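Local coordinates for SYE1 (Shewanella oneidensis, PDB 4AWS), which binds FMN and probably works as a nicotinamide-nucleotide-linked oxidoreductase on carbon-carbon bonds, in the old yellow enzyme family, at residues 44-49 / 91-96; 100-105 / 184-189; 238-243 / 271-276. The protein carries 1 engineered substitution. One frame throughout, in Å; residues are numbered along the deposited sequence.

All three contacts belong to one (beta/alpha)8 barrel and come in series along the chain. Contact 1 ties the ends of helices 39-46 and 77-92 together, at the far end of the barrel from the flavin. Helix 77-92 runs on into strand 96-102, whose other end supplies contact 2; the centres of contacts 1 and 2 are about 26 Å apart. Contact 3 joins the loops after strands 230-234 and 266-270. Its centre is about 13 Å from that of contact 2, and the two touch where G185 meets T243; both also reach FMN. Contacts 2 and 3 therefore help shape the cofactor end, while contact 1, about 29 Å from contact 3 between centres, lies away from it.

Contact 1: 44-49 / 91-96; sequences YYAQRA and HAKGCA. With BOG (octyl beta-D-glucopyranoside), chain E.
A49 and K93 meet methyl to methylene, and the lysine side chain can be followed outward from there. K93 CB sits 3.5 Å from A49 CB. The next carbon, K93 CG, is anti to the carbonyl carbon (chi1 -59°) and comes within 3.7 Å of A46 O, still grazing the A49 methyl. A bend at chi2 (-52°) turns the chain away from A46 and A49, toward the detergent, where K93 CE lies 3.7 Å from C3' of the octyl glucoside tail. At the tip, K93 NZ points to the sugar hydroxyl O2, but their 2.5 Å separation is suspiciously short and the lysine has a second conformer, so that bond is doubtful. The detergent tail also rests on the A46 methyl, with A46 CB 3.9 Å from C2'. C95 CB also packs 3.7 Å from A49 CB. Water 1 lies 2.7 Å from both A49 O and K93 O and can bridge the backbones; K17 NZ also binds A49 O and G94 O. G94 leaves the helix with positive phi, turning the chain into strand 96-102. Such helix-to-strand turns at the amino-terminal end of the strands are characteristic of the (beta/alpha)8 barrel.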
loop_
_atom_site.group_PDB
_atom_site.type_symbol
_atom_site.label_atom_id
_atom_site.label_comp_id
_atom_site.label_asym_id
_atom_site.label_seq_id
_atom_site.Cartn_x
_atom_site.Cartn_y
_atom_site.Cartn_z
ATOM N N TYR A 44 -9.589 14.096 6.574
ATOM C CA TYR A 44 -8.438 14.056 5.674
ATOM C C TYR A 44 -8.738 13.322 4.369
ATOM O O TYR A 44 -8.462 13.807 3.289
ATOM C CB TYR A 44 -7.308 13.424 6.423
ATOM C CG TYR A 44 -6.134 12.890 5.634
ATOM C CD1 TYR A 44 -5.209 13.729 5.023
ATOM C CD2 TYR A 44 -5.968 11.514 5.532
ATOM C CE1 TYR A 44 -4.154 13.196 4.307
ATOM C CE2 TYR A 44 -4.890 10.971 4.857
ATOM C CZ TYR A 44 -3.992 11.820 4.249
ATOM O OH TYR A 44 -2.855 11.341 3.618
ATOM N N TYR A 45 -9.288 12.105 4.475
ATOM C CA TYR A 45 -9.596 11.341 3.282
ATOM C C TYR A 45 -10.718 11.994 2.514
ATOM O O TYR A 45 -10.666 12.057 1.268
ATOM C CB TYR A 45 -9.887 9.915 3.626
ATOM C CG TYR A 45 -8.692 9.046 3.955
ATOM C CD1 TYR A 45 -7.793 8.667 2.957
ATOM C CD2 TYR A 45 -8.478 8.573 5.232
ATOM C CE1 TYR A 45 -6.723 7.857 3.235
ATOM C CE2 TYR A 45 -7.394 7.742 5.509
ATOM C CZ TYR A 45 -6.519 7.393 4.508
ATOM O OH TYR A 45 -5.462 6.533 4.751
ATOM N N ALA A 46 -11.769 12.476 3.188
ATOM C CA ALA A 46 -12.896 13.081 2.469
ATOM C C ALA A 46 -12.454 14.340 1.739
ATOM O O ALA A 46 -13.009 14.627 0.659
ATOM C CB ALA A 46 -14.017 13.376 3.458
ATOM N N GLN A 47 -11.493 15.080 2.264
ATOM C CA GLN A 47 -10.951 16.234 1.569
ATOM C C GLN A 47 -10.303 15.887 0.223
ATOM O O GLN A 47 -10.155 16.762 -0.608
ATOM C CB GLN A 47 -9.882 16.907 2.403
ATOM C CG GLN A 47 -10.396 17.721 3.605
ATOM C CD GLN A 47 -9.323 18.355 4.419
ATOM O OE1 GLN A 47 -9.622 19.289 5.254
ATOM N NE2 GLN A 47 -8.160 17.964 4.330
ATOM N N ARG A 48 -9.903 14.636 0.053
ATOM C CA ARG A 48 -9.147 14.156 -1.104
ATOM C C ARG A 48 -9.996 13.284 -2.017
ATOM O O ARG A 48 -9.489 12.651 -2.957
ATOM C CB ARG A 48 -7.884 13.475 -0.604
ATOM C CG ARG A 48 -6.910 14.501 -0.047
ATOM C CD ARG A 48 -5.847 13.982 0.917
ATOM N NE ARG A 48 -5.000 15.083 1.368
ATOM C CZ ARG A 48 -5.388 16.041 2.183
ATOM N NH1 ARG A 48 -6.484 15.954 2.811
ATOM N NH2 ARG A 48 -4.604 17.106 2.373
ATOM N N ALA A 49 -11.315 13.264 -1.786
ATOM C CA ALA A 49 -12.224 12.364 -2.491
ATOM C C ALA A 49 -12.570 12.764 -3.914
ATOM O O ALA A 49 -13.372 12.094 -4.562
ATOM C CB ALA A 49 -13.489 12.145 -1.636
ATOM N N HIS A 91 -17.453 8.068 0.998
ATOM C CA HIS A 91 -18.566 7.749 0.119
ATOM C C HIS A 91 -19.570 8.861 0.013
ATOM O O HIS A 91 -20.180 9.042 -1.026
ATOM C CB HIS A 91 -19.269 6.484 0.641
ATOM C CG HIS A 91 -18.442 5.269 0.339
ATOM N ND1 HIS A 91 -18.432 4.163 1.135
ATOM C CD2 HIS A 91 -17.616 5.004 -0.651
ATOM C CE1 HIS A 91 -17.624 3.239 0.602
ATOM N NE2 HIS A 91 -17.112 3.729 -0.488
ATOM N N ALA A 92 -19.715 9.671 1.041
ATOM C CA ALA A 92 -20.593 10.860 0.950
ATOM C C ALA A 92 -20.100 11.836 -0.091
ATOM O O ALA A 92 -20.876 12.595 -0.666
ATOM C CB ALA A 92 -20.703 11.505 2.310
ATOM N N LYS A 93 -18.789 11.835 -0.354
ATOM C CA LYS A 93 -18.229 12.700 -1.392
ATOM C C LYS A 93 -18.213 12.077 -2.764
ATOM O O LYS A 93 -17.888 12.651 -3.795
ATOM C CB LYS A 93 -16.817 13.083 -1.031
ATOM C CG LYS A 93 -16.539 13.796 0.228
ATOM C CD LYS A 93 -17.390 15.023 0.403
ATOM C CE LYS A 93 -16.829 15.856 1.536
ATOM N NZ LYS A 93 -17.796 16.988 1.730
ATOM N N GLY A 94 -18.573 10.816 -2.834
ATOM C CA GLY A 94 -18.522 10.248 -4.165
ATOM C C GLY A 94 -17.120 9.797 -4.502
ATOM O O GLY A 94 -16.418 10.491 -5.214
ATOM N N CYS A 95 -16.700 8.688 -3.981
ATOM C CA CYS A 95 -15.347 8.255 -4.279
ATOM C C CYS A 95 -15.316 6.787 -3.867
ATOM O O CYS A 95 -16.081 6.392 -3.012
ATOM C CB CYS A 95 -14.276 9.070 -3.584
ATOM S SG CYS A 95 -12.574 8.660 -3.980
ATOM N N ALA A 96 -14.457 5.996 -4.439
ATOM C CA ALA A 96 -14.197 4.631 -4.040
ATOM C C ALA A 96 -12.961 4.574 -3.161
ATOM O O ALA A 96 -12.019 5.347 -3.383
ATOM C CB ALA A 96 -13.922 3.739 -5.261
HETATM C C1 BOG E . -14.579 19.006 2.310
HETATM O O1 BOG E . -14.976 18.548 3.618
HETATM C C2 BOG E . -15.694 19.974 1.894
HETATM O O2 BOG E . -16.966 19.333 1.785
HETATM C C3 BOG E . -15.296 20.659 0.570
HETATM O O3 BOG E . -16.313 21.590 0.212
HETATM C C4 BOG E . -14.031 21.454 0.915
HETATM O O4 BOG E . -13.634 22.370 -0.086
HETATM C C5 BOG E . -12.959 20.456 1.365
HETATM O O5 BOG E . -13.371 19.768 2.545
HETATM C C6 BOG E . -11.803 21.391 1.807
HETATM O O6 BOG E . -10.642 20.603 1.758
HETATM C "C1'" BOG E . -14.238 17.334 3.848
HETATM C "C2'" BOG E . -14.692 16.772 5.184
HETATM C "C3'" BOG E . -16.063 16.170 5.191
HETATM C "C4'" BOG E . -16.614 15.957 6.618
HETATM C "C5'" BOG E . -15.964 14.705 7.191
HETATM C "C6'" BOG E . -16.395 14.523 8.659
HETATM C "C7'" BOG E . -15.754 13.234 9.191
HETATM C "C8'" BOG E . -16.123 12.953 10.657
HETATM O O HOH W 1 -15.770 13.217 -5.301
#

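Contact 2: 100-105 / 184-189; sequences QLWHVG and NGYLIN. With FMN (flavin mononucleotide), chain B.
V104 and G105 run close against Y186 and L187: CA of G105 is 4.1 Å from CA of L187. L187 N donates to H103 O at 3.0 Å, nearly straight (164°). G105 lies so near that a side chain on it would strike L187 CD1. Its N donates to H103 ND1 in the imidazole plane, fixing the ring's rotation, while L187 CD2 sits 3.7 Å from the ring centroid over a face, a CH-pi contact. Between W102 and Y186 the stack is edge-to-face, planes at 89°. The W102 NE1 edge comes down on the tyrosine face, 3.3 Å from Y186 CD2. V104 CB touches Y186 CD1 at 3.6 Å, and Y186 OH bonds to Y68 OH. Replacing Y186 by alanine is likely to leave W102 without the face under its NE1 and the Y68 hydroxyl without its mate. Earlier on the strand, Q100 CG, anti to the backbone N (chi1 -173°), carries the extended chain to the flavin: OE1 accepts from FMN N3 at 2.9 Å; NE2 donates to FMN O2 at 2.8 Å and bonds E179. Such a strand-end side chain reading flavin N3 and O2 is characteristic of the FMN-binding TIM barrel of old yellow enzymes.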
loop_
_atom_site.group_PDB
_atom_site.type_symbol
_atom_site.label_atom_id
_atom_site.label_comp_id
_atom_site.label_asym_id
_atom_site.label_seq_id
_atom_site.Cartn_x
_atom_site.Cartn_y
_atom_site.Cartn_z
ATOM N N GLN A 100 -5.635 -0.819 2.354
ATOM C CA GLN A 100 -4.360 -1.501 2.119
ATOM C C GLN A 100 -4.028 -2.381 3.293
ATOM O O GLN A 100 -3.641 -1.917 4.358
ATOM C CB GLN A 100 -3.224 -0.535 1.815
ATOM C CG GLN A 100 -1.996 -1.337 1.419
ATOM C CD GLN A 100 -0.721 -0.557 1.301
ATOM O OE1 GLN A 100 -0.254 0.038 2.283
ATOM N NE2 GLN A 100 -0.105 -0.575 0.124
ATOM N N LEU A 101 -4.152 -3.701 3.112
ATOM C CA LEU A 101 -3.889 -4.675 4.180
ATOM C C LEU A 101 -2.387 -4.871 4.316
ATOM O O LEU A 101 -1.711 -5.232 3.344
ATOM C CB LEU A 101 -4.570 -5.986 3.883
ATOM C CG LEU A 101 -6.066 -5.918 3.621
ATOM C CD1 LEU A 101 -6.617 -7.307 3.421
ATOM C CD2 LEU A 101 -6.801 -5.193 4.726
ATOM N N TRP A 102 -1.877 -4.687 5.540
ATOM C CA TRP A 102 -0.450 -4.601 5.791
ATOM C C TRP A 102 0.044 -5.677 6.762
ATOM O O TRP A 102 -0.490 -5.821 7.851
ATOM C CB TRP A 102 -0.110 -3.248 6.395
ATOM C CG TRP A 102 1.266 -2.703 6.092
ATOM C CD1 TRP A 102 2.275 -3.203 5.325
ATOM C CD2 TRP A 102 1.734 -1.442 6.601
ATOM N NE1 TRP A 102 3.331 -2.329 5.300
ATOM C CE2 TRP A 102 3.031 -1.227 6.062
ATOM C CE3 TRP A 102 1.174 -0.477 7.430
ATOM C CZ2 TRP A 102 3.746 -0.085 6.319
ATOM C CZ3 TRP A 102 1.903 0.662 7.674
ATOM C CH2 TRP A 102 3.161 0.857 7.144
ATOM N N HIS A 103 1.152 -6.317 6.375
ATOM C CA HIS A 103 2.023 -7.039 7.315
ATOM C C HIS A 103 3.449 -6.641 6.966
ATOM O O HIS A 103 3.911 -6.902 5.838
ATOM C CB HIS A 103 1.827 -8.560 7.275
ATOM C CG HIS A 103 2.417 -9.250 8.440
ATOM N ND1 HIS A 103 3.644 -9.055 8.856
ATOM C CD2 HIS A 103 1.856 -10.143 9.295
ATOM C CE1 HIS A 103 3.899 -9.784 9.925
ATOM N NE2 HIS A 103 2.800 -10.472 10.225
ATOM N N VAL A 104 4.131 -6.016 7.901
ATOM C CA VAL A 104 5.475 -5.496 7.647
ATOM C C VAL A 104 6.562 -6.539 7.736
ATOM O O VAL A 104 7.722 -6.255 7.335
ATOM C CB VAL A 104 5.822 -4.351 8.611
ATOM C CG1 VAL A 104 4.815 -3.205 8.449
ATOM C CG2 VAL A 104 5.895 -4.847 10.063
ATOM N N GLY A 105 6.362 -7.684 8.291
ATOM C CA GLY A 105 7.343 -8.711 8.505
ATOM C C GLY A 105 8.467 -8.156 9.333
ATOM O O GLY A 105 8.269 -7.634 10.419
ATOM N N ASN A 184 7.402 -2.732 -1.193
ATOM C CA ASN A 184 8.224 -1.875 -0.372
ATOM C C ASN A 184 8.889 -2.622 0.792
ATOM O O ASN A 184 9.081 -2.090 1.870
ATOM C CB ASN A 184 7.472 -0.630 0.070
ATOM C CG ASN A 184 6.986 0.152 -1.111
ATOM O OD1 ASN A 184 7.441 -0.051 -2.250
ATOM N ND2 ASN A 184 6.050 1.083 -0.902
ATOM N N GLY A 185 9.359 -3.798 0.530
ATOM C CA GLY A 185 10.161 -4.558 1.438
ATOM C C GLY A 185 9.434 -5.219 2.580
ATOM O O GLY A 185 10.105 -5.726 3.505
ATOM N N TYR A 186 8.107 -5.267 2.557
ATOM C CA TYR A 186 7.315 -5.822 3.680
ATOM C C TYR A 186 7.197 -7.334 3.541
ATOM O O TYR A 186 7.927 -7.976 2.790
ATOM C CB TYR A 186 6.028 -5.005 3.844
ATOM C CG TYR A 186 6.376 -3.569 4.190
ATOM C CD1 TYR A 186 7.046 -3.259 5.375
ATOM C CD2 TYR A 186 6.033 -2.520 3.355
ATOM C CE1 TYR A 186 7.360 -1.955 5.708
ATOM C CE2 TYR A 186 6.341 -1.219 3.675
ATOM C CZ TYR A 186 7.016 -0.925 4.843
ATOM O OH TYR A 186 7.307 0.375 5.123
ATOM N N LEU A 187 6.322 -7.970 4.342
ATOM C CA LEU A 187 6.412 -9.397 4.545
ATOM C C LEU A 187 6.362 -10.195 3.245
ATOM O O LEU A 187 7.202 -11.068 2.990
ATOM C CB LEU A 187 5.307 -9.924 5.487
ATOM C CG LEU A 187 5.394 -11.416 5.760
ATOM C CD1 LEU A 187 6.671 -11.822 6.480
ATOM C CD2 LEU A 187 4.146 -11.851 6.525
ATOM N N ILE A 188 5.337 -9.966 2.424
ATOM C CA ILE A 188 5.234 -10.776 1.215
ATOM C C ILE A 188 6.435 -10.531 0.325
ATOM O O ILE A 188 6.977 -11.472 -0.298
ATOM C CB ILE A 188 3.897 -10.553 0.514
ATOM C CG1 ILE A 188 2.743 -10.951 1.478
ATOM C CG2 ILE A 188 3.816 -11.336 -0.791
ATOM C CD1 ILE A 188 1.385 -10.665 0.979
ATOM N N ASN A 189 6.889 -9.290 0.241
ATOM C CA ASN A 189 8.072 -8.951 -0.536
ATOM C C ASN A 189 9.315 -9.656 -0.016
ATOM O O ASN A 189 10.230 -9.956 -0.826
ATOM C CB ASN A 189 8.157 -7.446 -0.559
ATOM C CG ASN A 189 9.016 -6.813 -1.628
ATOM O OD1 ASN A 189 9.821 -7.531 -2.346
ATOM N ND2 ASN A 189 8.882 -5.593 -1.785
HETATM N N1 FMN B . 3.158 3.080 0.303
HETATM C C2 FMN B . 2.429 2.015 0.690
HETATM O O2 FMN B . 2.219 1.038 -0.074
HETATM N N3 FMN B . 1.836 2.016 1.930
HETATM C C4 FMN B . 1.927 3.045 2.842
HETATM O O4 FMN B . 1.286 2.986 3.910
HETATM C C4A FMN B . 2.791 4.101 2.462
HETATM N N5 FMN B . 2.976 5.155 3.327
HETATM C C5A FMN B . 3.630 6.268 2.848
HETATM C C6 FMN B . 3.725 7.396 3.624
HETATM C C7 FMN B . 4.294 8.589 3.175
HETATM C C7M FMN B . 4.233 9.818 4.055
HETATM C C8 FMN B . 4.824 8.631 1.895
HETATM C C8M FMN B . 5.385 9.873 1.348
HETATM C C9 FMN B . 4.749 7.494 1.073
HETATM C C9A FMN B . 4.171 6.297 1.539
HETATM N N10 FMN B . 4.009 5.178 0.709
HETATM C C10 FMN B . 3.313 4.077 1.140
HETATM C "C1'" FMN B . 4.458 5.270 -0.712
HETATM C "C2'" FMN B . 3.478 6.023 -1.573
HETATM O "O2'" FMN B . 2.250 5.309 -1.752
HETATM C "C3'" FMN B . 4.028 6.299 -2.974
HETATM O "O3'" FMN B . 4.197 5.072 -3.697
HETATM C "C4'" FMN B . 5.332 7.063 -3.024
HETATM O "O4'" FMN B . 5.306 8.191 -2.117
HETATM C "C5'" FMN B . 5.739 7.476 -4.421
HETATM O "O5'" FMN B . 4.777 8.362 -5.006
HETATM P P FMN B . 5.052 9.977 -5.005
HETATM O O1P FMN B . 4.961 10.434 -3.569
HETATM O O2P FMN B . 6.453 10.200 -5.584
HETATM O O3P FMN B . 3.929 10.521 -5.871
HETATM O O HOH W 2 3.523 -7.790 3.130
#

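Contact 3: 238-243 / 271-276; sequences TTLNGT and EVDWDD. With FMN (flavin mononucleotide), chain B.
L240 and W274 meet beside the flavin. One face of the W274 indole lies over the dimethylbenzene end of FMN, with W274 CH2 3.6 Å from the methyl C8M. L240 CD2 comes obliquely to the pyrrole part of the ring, 3.7 Å from W274 CD1, and the same methyl rests on D273 O. Two carboxylates, of D276 and D273, face the other loop. D276 presents OD2 to the backbone of the opposing loop: T239 N donates to its syn lone pair at 2.8 Å, almost straight at 172°, and L240 N lies 3.0 Å from the same OD2. With CG anti to the backbone N (chi1 -177°), the D276 carboxylate stretches across to the start of the turn from T239 to G242. Its second oxygen, OD1, accepts from water 3 at 2.7 Å, and that water accepts a hydrogen bond from T239 OG1. D273 works through water too: water 4 donates to D273 OD2 at 2.9 Å and accepts from N241 N.

Both segments are loops following barrel strands, 230-234 and 266-270, on the cofactor end of the (beta/alpha)8 fold. The second is folded by a type II' turn from D273 to D276 with W274 at positive phi (62°); backbone bonds between D273 and D276 run both ways, and R323, which binds FMN, hydrogen-bonds W274 O through NH2.

T238 packs against the second loop beside the D276 carboxylate. Its CB is 3.4 Å from D276 OD2, and CG2 packs on D276 O and E271 O. E271 forms a salt bridge with K285 and a hydrogen bond with Y302, while V272 O touches the ribityl chain at C5'.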
loop_
_atom_site.group_PDB
_atom_site.type_symbol
_atom_site.label_atom_id
_atom_site.label_comp_id
_atom_site.label_asym_id
_atom_site.label_seq_id
_atom_site.Cartn_x
_atom_site.Cartn_y
_atom_site.Cartn_z
ATOM N N THR A 238 12.553 -1.111 -6.667
ATOM C CA THR A 238 13.027 -0.391 -5.494
ATOM C C THR A 238 13.518 -1.431 -4.468
ATOM O O THR A 238 13.114 -2.579 -4.468
ATOM C CB THR A 238 11.954 0.521 -4.911
ATOM O OG1 THR A 238 10.808 -0.285 -4.619
ATOM C CG2 THR A 238 11.577 1.622 -5.889
ATOM N N THR A 239 14.430 -0.944 -3.633
ATOM C CA THR A 239 15.133 -1.780 -2.673
ATOM C C THR A 239 15.360 -1.069 -1.353
ATOM O O THR A 239 16.062 -1.599 -0.469
ATOM C CB THR A 239 16.504 -2.224 -3.230
ATOM O OG1 THR A 239 17.297 -1.036 -3.447
ATOM C CG2 THR A 239 16.393 -3.010 -4.537
ATOM N N LEU A 240 14.740 0.074 -1.121
ATOM C CA LEU A 240 15.024 0.915 0.021
ATOM C C LEU A 240 14.842 0.226 1.348
ATOM O O LEU A 240 15.660 0.410 2.262
ATOM C CB LEU A 240 14.135 2.156 -0.077
ATOM C CG LEU A 240 14.374 3.221 0.989
ATOM C CD1 LEU A 240 15.751 3.816 0.866
ATOM C CD2 LEU A 240 13.333 4.285 0.877
ATOM N N ASN A 241 13.797 -0.552 1.505
ATOM C CA ASN A 241 13.555 -1.273 2.778
ATOM C C ASN A 241 14.198 -2.609 2.872
ATOM O O ASN A 241 13.927 -3.344 3.804
ATOM C CB ASN A 241 12.043 -1.293 3.059
ATOM C CG ASN A 241 11.434 0.060 3.301
ATOM O OD1 ASN A 241 10.171 0.196 3.230
ATOM N ND2 ASN A 241 12.189 1.079 3.642
ATOM N N GLY A 242 15.120 -2.904 1.974
ATOM C CA GLY A 242 16.029 -3.989 2.155
ATOM C C GLY A 242 15.770 -5.241 1.379
ATOM O O GLY A 242 16.538 -6.209 1.581
ATOM N N THR A 243 14.821 -5.297 0.468
ATOM C CA THR A 243 14.575 -6.459 -0.358
ATOM C C THR A 243 15.086 -6.206 -1.781
ATOM O O THR A 243 14.692 -5.238 -2.435
ATOM C CB THR A 243 13.082 -6.802 -0.388
ATOM O OG1 THR A 243 12.289 -5.720 -0.808
ATOM C CG2 THR A 243 12.595 -7.263 0.985
ATOM N N GLU A 271 6.688 2.544 -8.137
ATOM C CA GLU A 271 7.810 2.777 -9.011
ATOM C C GLU A 271 8.951 3.536 -8.339
ATOM O O GLU A 271 10.115 3.465 -8.782
ATOM C CB GLU A 271 7.296 3.469 -10.285
ATOM C CG GLU A 271 8.265 3.753 -11.366
ATOM C CD GLU A 271 7.616 4.251 -12.639
ATOM O OE1 GLU A 271 6.357 4.363 -12.673
ATOM O OE2 GLU A 271 8.399 4.574 -13.581
ATOM N N VAL A 272 8.626 4.331 -7.330
ATOM C CA VAL A 272 9.572 5.097 -6.520
ATOM C C VAL A 272 9.205 4.870 -5.065
ATOM O O VAL A 272 7.998 4.840 -4.754
ATOM C CB VAL A 272 9.521 6.603 -6.833
ATOM C CG1 VAL A 272 10.440 7.409 -5.911
ATOM C CG2 VAL A 272 9.836 6.862 -8.305
ATOM N N ASP A 273 10.211 4.783 -4.208
ATOM C CA ASP A 273 9.975 4.777 -2.752
ATOM C C ASP A 273 10.879 5.855 -2.174
ATOM O O ASP A 273 12.110 5.700 -2.247
ATOM C CB ASP A 273 10.179 3.405 -2.128
ATOM C CG ASP A 273 9.402 3.278 -0.801
ATOM O OD1 ASP A 273 8.232 3.867 -0.665
ATOM O OD2 ASP A 273 9.853 2.504 0.023
ATOM N N TRP A 274 10.324 6.956 -1.726
ATOM C CA TRP A 274 11.086 8.096 -1.179
ATOM C C TRP A 274 11.989 8.642 -2.278
ATOM O O TRP A 274 11.491 9.189 -3.273
ATOM C CB TRP A 274 11.751 7.759 0.156
ATOM C CG TRP A 274 10.691 7.449 1.156
ATOM C CD1 TRP A 274 10.225 6.236 1.522
ATOM C CD2 TRP A 274 9.913 8.382 1.930
ATOM N NE1 TRP A 274 9.227 6.330 2.454
ATOM C CE2 TRP A 274 9.028 7.664 2.715
ATOM C CE3 TRP A 274 9.892 9.765 1.993
ATOM C CZ2 TRP A 274 8.137 8.236 3.583
ATOM C CZ3 TRP A 274 8.995 10.364 2.878
ATOM C CH2 TRP A 274 8.147 9.570 3.651
ATOM N N ASP A 275 13.306 8.517 -2.127
ATOM C CA ASP A 275 14.184 8.970 -3.217
ATOM C C ASP A 275 14.864 7.782 -3.905
ATOM O O ASP A 275 15.806 7.988 -4.695
ATOM C CB ASP A 275 15.238 9.963 -2.760
ATOM C CG ASP A 275 14.758 11.366 -2.485
ATOM O OD1 ASP A 275 13.889 11.945 -3.156
ATOM O OD2 ASP A 275 15.359 11.927 -1.542
ATOM N N ASP A 276 14.378 6.585 -3.718
ATOM C CA ASP A 276 14.791 5.386 -4.449
ATOM C C ASP A 276 13.954 5.328 -5.733
ATOM O O ASP A 276 12.819 4.896 -5.711
ATOM C CB ASP A 276 14.613 4.182 -3.613
ATOM C CG ASP A 276 15.052 2.861 -4.204
ATOM O OD1 ASP A 276 15.660 2.849 -5.334
ATOM O OD2 ASP A 276 14.799 1.795 -3.588
HETATM N N1 FMN B . 3.158 3.080 0.303
HETATM C C2 FMN B . 2.429 2.015 0.690
HETATM O O2 FMN B . 2.219 1.038 -0.074
HETATM N N3 FMN B . 1.836 2.016 1.930
HETATM C C4 FMN B . 1.927 3.045 2.842
HETATM O O4 FMN B . 1.286 2.986 3.910
HETATM C C4A FMN B . 2.791 4.101 2.462
HETATM N N5 FMN B . 2.976 5.155 3.327
HETATM C C5A FMN B . 3.630 6.268 2.848
HETATM C C6 FMN B . 3.725 7.396 3.624
HETATM C C7 FMN B . 4.294 8.589 3.175
HETATM C C7M FMN B . 4.233 9.818 4.055
HETATM C C8 FMN B . 4.824 8.631 1.895
HETATM C C8M FMN B . 5.385 9.873 1.348
HETATM C C9 FMN B . 4.749 7.494 1.073
HETATM C C9A FMN B . 4.171 6.297 1.539
HETATM N N10 FMN B . 4.009 5.178 0.709
HETATM C C10 FMN B . 3.313 4.077 1.140
HETATM C "C1'" FMN B . 4.458 5.270 -0.712
HETATM C "C2'" FMN B . 3.478 6.023 -1.573
HETATM O "O2'" FMN B . 2.250 5.309 -1.752
HETATM C "C3'" FMN B . 4.028 6.299 -2.974
HETATM O "O3'" FMN B . 4.197 5.072 -3.697
HETATM C "C4'" FMN B . 5.332 7.063 -3.024
HETATM O "O4'" FMN B . 5.306 8.191 -2.117
HETATM C "C5'" FMN B . 5.739 7.476 -4.421
HETATM O "O5'" FMN B . 4.777 8.362 -5.006
HETATM P P FMN B . 5.052 9.977 -5.005
HETATM O O1P FMN B . 4.961 10.434 -3.569
HETATM O O2P FMN B . 6.453 10.200 -5.584
HETATM O O3P FMN B . 3.929 10.521 -5.871
HETATM O O HOH W 3 16.559 0.368 -5.908
HETATM O O HOH W 4 11.298 -0.010 -0.107
#